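Local coordinates for Ice-binding protein (PDB 3UYU) that binds to the surface of ice crystals and inhibits their growth, conferring freeze tolerance with low thermal hysteresis activity, at residues K192-L197 with Q210-L215. The protein carries 2 engineered substitutions. Sequence-based numbering, arbitrary orientation.
Sequences KRFVTL and QTEVAL
Val195-Leu197 and Val213-Leu215 pair side by side, their short axes 4.7 Å apart at closest approach and 9° from parallel; three nearly straight hydrogen bonds join segments 192-197 and 210-215: Val195 N to Glu212 O, Ala214 N to Val195 O (2.7 Å) and Leu197 N to Ala214 O. Each bridged pair places its two side chains on the same face of the sheet, as in successive coils of a right-handed beta-helix. Phe194 carries the main side-chain contact: Glu212 CB lies over one ring face, 3.9 Å from the centroid and 22° off the normal, a CH-pi contact. Glu212 CG, anti to its backbone N (chi1 175°), meets Phe194 CZ at 3.3 Å, whereas Ala214 CB approaches the ring edge in plane, 3.8 Å from Phe194 CE1. An alanine in place of Phe194 would probably leave the Glu212 methylenes and the Ala214 methyl without their aromatic neighbour, freeing the glutamate chain to turn. On the face opposite Thr196 and Ala214, Leu197 CD1 lies 3.9 Å from Leu215 CD2. Ala214 is an inferred ice-binding position and the Glu212 side chain lies about 5 Å from that of Thr45, another, consistent with the Phe194-Glu212 pair bordering the ice-binding face. Strand 195-197 lies between strands 177-179 and 212-216, buried Val213 and Leu215 meet strand 16-18 inside the beta-helix, and Tyr91 of helix 76-96 touches Lys192 and Gln210.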
loop_
_atom_site.group_PDB
_atom_site.type_symbol
_atom_site.label_atom_id
_atom_site.label_comp_id
_atom_site.label_asym_id
_atom_site.label_seq_id
_atom_site.Cartn_x
_atom_site.Cartn_y
_atom_site.Cartn_z
ATOM N N LYS A 192 9.942 16.927 -0.100
ATOM C CA LYS A 192 9.432 17.191 -1.447
ATOM C C LYS A 192 10.491 17.242 -2.528
ATOM O O LYS A 192 10.220 16.895 -3.690
ATOM C CB LYS A 192 8.502 18.404 -1.460
ATOM C CG LYS A 192 7.737 18.470 -2.758
ATOM C CD LYS A 192 7.485 19.854 -3.194
ATOM C CE LYS A 192 6.331 19.877 -4.200
ATOM N NZ LYS A 192 5.484 18.671 -3.936
ATOM N N ARG A 193 11.683 17.703 -2.169
ATOM C CA ARG A 193 12.753 17.901 -3.161
ATOM C C ARG A 193 13.999 17.213 -2.651
ATOM O O ARG A 193 13.917 16.138 -2.058
ATOM C CB ARG A 193 12.960 19.397 -3.425
ATOM C CG ARG A 193 11.649 20.088 -3.991
ATOM C CD ARG A 193 11.887 21.550 -4.204
ATOM N NE ARG A 193 11.375 21.952 -5.511
ATOM C CZ ARG A 193 11.747 23.076 -6.138
ATOM N NH1 ARG A 193 12.613 23.913 -5.552
ATOM N NH2 ARG A 193 11.244 23.377 -7.344
ATOM N N PHE A 194 15.159 17.835 -2.837
ATOM C CA PHE A 194 16.422 17.133 -2.732
ATOM C C PHE A 194 16.765 16.905 -1.251
ATOM O O PHE A 194 16.420 17.739 -0.429
ATOM C CB PHE A 194 17.509 18.038 -3.331
ATOM C CG PHE A 194 18.566 17.305 -4.084
ATOM C CD1 PHE A 194 19.568 16.583 -3.402
ATOM C CD2 PHE A 194 18.593 17.325 -5.474
ATOM C CE1 PHE A 194 20.564 15.915 -4.065
ATOM C CE2 PHE A 194 19.609 16.659 -6.164
ATOM C CZ PHE A 194 20.602 15.948 -5.449
ATOM N N VAL A 195 17.388 15.766 -0.932
ATOM C CA VAL A 195 18.006 15.548 0.422
ATOM C C VAL A 195 19.460 15.190 0.229
ATOM O O VAL A 195 19.794 14.254 -0.531
ATOM C CB VAL A 195 17.316 14.377 1.165
ATOM C CG1 VAL A 195 17.947 14.171 2.588
ATOM C CG2 VAL A 195 15.828 14.633 1.335
ATOM N N THR A 196 20.347 15.913 0.951
ATOM C CA THR A 196 21.783 15.590 0.966
ATOM C C THR A 196 22.209 15.295 2.385
ATOM O O THR A 196 21.968 16.145 3.248
ATOM C CB THR A 196 22.580 16.816 0.514
ATOM O OG1 THR A 196 22.128 17.162 -0.814
ATOM C CG2 THR A 196 24.107 16.523 0.442
ATOM N N LEU A 197 22.813 14.133 2.561
ATOM C CA LEU A 197 23.405 13.815 3.853
ATOM C C LEU A 197 24.902 14.041 3.651
ATOM O O LEU A 197 25.543 13.238 2.976
ATOM C CB LEU A 197 23.102 12.386 4.342
ATOM C CG LEU A 197 21.613 12.045 4.636
ATOM C CD1 LEU A 197 21.677 10.747 5.497
ATOM C CD2 LEU A 197 20.636 13.075 5.100
ATOM N N GLN A 210 10.664 12.975 -2.834
ATOM C CA GLN A 210 10.004 13.042 -4.192
ATOM C C GLN A 210 10.914 13.397 -5.356
ATOM O O GLN A 210 10.491 13.386 -6.554
ATOM C CB GLN A 210 8.842 13.992 -4.138
ATOM C CG GLN A 210 7.754 13.361 -3.243
ATOM C CD GLN A 210 6.439 14.129 -3.133
ATOM O OE1 GLN A 210 6.001 14.813 -4.071
ATOM N NE2 GLN A 210 5.805 14.011 -1.972
ATOM N N THR A 211 12.190 13.605 -5.049
ATOM C CA THR A 211 13.211 13.744 -6.128
ATOM C C THR A 211 14.399 12.867 -5.812
ATOM O O THR A 211 14.315 11.673 -5.929
ATOM C CB THR A 211 13.554 15.259 -6.447
ATOM O OG1 THR A 211 14.184 15.895 -5.334
ATOM C CG2 THR A 211 12.354 16.076 -6.777
ATOM N N GLU A 212 15.550 13.453 -5.460
ATOM C CA GLU A 212 16.849 12.734 -5.331
ATOM C C GLU A 212 17.400 12.782 -3.899
ATOM O O GLU A 212 17.200 13.765 -3.175
ATOM C CB GLU A 212 17.861 13.475 -6.263
ATOM C CG GLU A 212 19.292 12.984 -6.213
ATOM C CD GLU A 212 19.596 11.882 -7.227
ATOM O OE1 GLU A 212 18.746 11.703 -8.138
ATOM O OE2 GLU A 212 20.682 11.218 -7.132
ATOM N N VAL A 213 18.107 11.724 -3.563
ATOM C CA VAL A 213 18.852 11.645 -2.263
ATOM C C VAL A 213 20.335 11.490 -2.546
ATOM O O VAL A 213 20.742 10.604 -3.307
ATOM C CB VAL A 213 18.333 10.465 -1.389
ATOM C CG1 VAL A 213 19.223 10.291 -0.099
ATOM C CG2 VAL A 213 16.873 10.681 -1.062
ATOM N N ALA A 214 21.149 12.406 -1.994
ATOM C CA ALA A 214 22.574 12.268 -2.120
ATOM C C ALA A 214 23.216 11.951 -0.761
ATOM O O ALA A 214 22.984 12.696 0.229
ATOM C CB ALA A 214 23.165 13.554 -2.701
ATOM N N LEU A 215 23.983 10.866 -0.728
ATOM C CA LEU A 215 24.679 10.423 0.503
ATOM C C LEU A 215 26.170 10.746 0.313
ATOM O O LEU A 215 26.736 10.423 -0.733
ATOM C CB LEU A 215 24.556 8.948 0.676
ATOM C CG LEU A 215 23.068 8.545 0.760
ATOM C CD1 LEU A 215 23.124 7.092 0.832
ATOM C CD2 LEU A 215 22.258 9.218 1.948
#